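PDB 4Q05: esterase E25 from Uncultured bacterium, which probably hydrolyses ester bonds as a dimeric member of the bacterial hormone-sensitive lipase family, in the GTSAG motif subfamily. Local coordinates for residues A46-G49 against L54-I57. Sequence-based numbering, arbitrary orientation.
Sequences APSG and LYNI
Ala46 lays its methyl over one face of the Tyr55 ring in a CH-pi contact: CB lies 3.8 Å from the ring centroid and 27° off the normal. The methyl is displaced toward the rim, over the CE2–CZ side, with Ala46 CB 3.4 Å from Tyr55 CE2. Tyr55 projects from its helix with CG anti to the backbone N (chi1 -179°), which carries the phenol across to the preceding loop. The backbone of that loop meets the ring edge: Pro47 O approaches Tyr55 CD2 to 3.2 Å, and Ser48 N lies 3.6 Å from the same carbon. Ser48 OG stands 3.7 Å from Tyr55 CE2. No direct hydrogen bond joins the two segments; instead a water donates to Ala46 O (2.6 Å) and also hydrogen-bonds Tyr55 OH (3.1 Å), tying the phenol end to the loop. A leucine in place of Tyr55 would probably leave this water without its helix-side partner and the Ala46 methyl without an aromatic face to rest on. The Pro47 side chain packs on Arg301, Glu328 and Ile58, and also on Asp244 of the second subunit; Ser48 packs on Thr242 of the second subunit. This is a loop-to-helix connection in the N-terminal part of an alpha/beta-hydrolase, beside the partner subunit: the loop after strand 37-44 folds back against a tyrosine of helix 52-59.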
ATOM      1  N   ALA A  46       7.898  17.089   6.751  1.00 25.49           N
ATOM      2  CA  ALA A  46       7.722  15.946   7.626  1.00 27.62           C
ATOM      3  C   ALA A  46       6.228  15.617   7.656  1.00 30.94           C
ATOM      4  O   ALA A  46       5.393  16.501   7.535  1.00 29.24           O
ATOM      5  CB  ALA A  46       8.255  16.255   9.017  1.00 30.08           C
ATOM      6  N   PRO A  47       5.881  14.332   7.785  1.00 30.49           N
ATOM      7  CA  PRO A  47       4.464  13.975   7.640  1.00 28.63           C
ATOM      8  C   PRO A  47       3.687  14.040   8.952  1.00 29.12           C
ATOM      9  O   PRO A  47       3.843  13.168   9.801  1.00 29.23           O
ATOM     10  CB  PRO A  47       4.529  12.534   7.129  1.00 28.57           C
ATOM     11  CG  PRO A  47       5.787  11.992   7.734  1.00 29.18           C
ATOM     12  CD  PRO A  47       6.758  13.151   7.857  1.00 26.05           C
ATOM     13  N   SER A  48       2.847  15.054   9.112  1.00 30.60           N
ATOM     14  CA  SER A  48       2.021  15.164  10.307  1.00 30.80           C
ATOM     15  C   SER A  48       1.048  14.014  10.407  1.00 32.10           C
ATOM     16  O   SER A  48       0.446  13.797  11.449  1.00 30.36           O
ATOM     17  CB  SER A  48       1.238  16.474  10.303  1.00 35.21           C
ATOM     18  OG  SER A  48       2.134  17.559  10.237  1.00 44.08           O
ATOM     19  N   GLY A  49       0.887  13.273   9.314  1.00 33.04           N
ATOM     20  CA  GLY A  49       0.009  12.120   9.334  1.00 27.97           C
ATOM     21  C   GLY A  49       0.629  10.924  10.028  1.00 29.81           C
ATOM     22  O   GLY A  49      -0.076  10.008  10.446  1.00 28.72           O
ATOM     23  N   LEU A  54       7.560   9.048  14.604  1.00 28.20           N
ATOM     24  CA  LEU A  54       8.092   8.969  13.241  1.00 24.48           C
ATOM     25  C   LEU A  54       8.265  10.370  12.658  1.00 24.09           C
ATOM     26  O   LEU A  54       9.277  10.681  12.007  1.00 27.09           O
ATOM     27  CB  LEU A  54       7.180   8.124  12.347  1.00 23.85           C
ATOM     28  CG  LEU A  54       7.668   7.989  10.910  1.00 27.36           C
ATOM     29  CD1 LEU A  54       9.060   7.381  10.901  1.00 28.38           C
ATOM     30  CD2 LEU A  54       6.693   7.143  10.077  1.00 25.93           C
ATOM     31  N   TYR A  55       7.282  11.225  12.911  1.00 29.79           N
ATOM     32  CA  TYR A  55       7.383  12.619  12.507  1.00 28.59           C
ATOM     33  C   TYR A  55       8.684  13.245  13.027  1.00 36.68           C
ATOM     34  O   TYR A  55       9.400  13.941  12.296  1.00 32.62           O
ATOM     35  CB  TYR A  55       6.193  13.399  13.028  1.00 32.74           C
ATOM     36  CG  TYR A  55       6.210  14.858  12.626  1.00 39.36           C
ATOM     37  CD1 TYR A  55       6.884  15.802  13.395  1.00 40.75           C
ATOM     38  CD2 TYR A  55       5.552  15.292  11.481  1.00 34.24           C
ATOM     39  CE1 TYR A  55       6.902  17.144  13.038  1.00 43.81           C
ATOM     40  CE2 TYR A  55       5.561  16.639  11.115  1.00 38.19           C
ATOM     41  CZ  TYR A  55       6.243  17.557  11.899  1.00 45.15           C
ATOM     42  OH  TYR A  55       6.265  18.887  11.550  1.00 42.19           O
ATOM     43  N   ASN A  56       9.002  12.994  14.290  1.00 33.80           N
ATOM     44  CA  ASN A  56      10.224  13.572  14.857  1.00 33.53           C
ATOM     45  C   ASN A  56      11.490  12.967  14.246  1.00 34.28           C
ATOM     46  O   ASN A  56      12.442  13.680  13.939  1.00 36.70           O
ATOM     47  CB  ASN A  56      10.217  13.468  16.386  1.00 37.50           C
ATOM     48  CG  ASN A  56       9.206  14.415  17.019  1.00 49.91           C
ATOM     49  OD1 ASN A  56       8.917  15.480  16.470  1.00 50.30           O
ATOM     50  ND2 ASN A  56       8.651  14.025  18.169  1.00 48.07           N
ATOM     51  N   ILE A  57      11.489  11.653  14.046  1.00 30.63           N
ATOM     52  CA  ILE A  57      12.605  11.012  13.370  1.00 32.08           C
ATOM     53  C   ILE A  57      12.836  11.652  12.008  1.00 31.60           C
ATOM     54  O   ILE A  57      13.951  12.045  11.666  1.00 32.00           O
ATOM     55  CB  ILE A  57      12.366   9.511  13.181  1.00 32.03           C
ATOM     56  CG1 ILE A  57      12.499   8.783  14.521  1.00 36.47           C
ATOM     57  CG2 ILE A  57      13.352   8.940  12.168  1.00 36.59           C
ATOM     58  CD1 ILE A  57      12.222   7.296  14.428  1.00 37.49           C
TER
HETATM   59  O   HOH W   1       5.378  18.936   8.538  1.00 38.63           O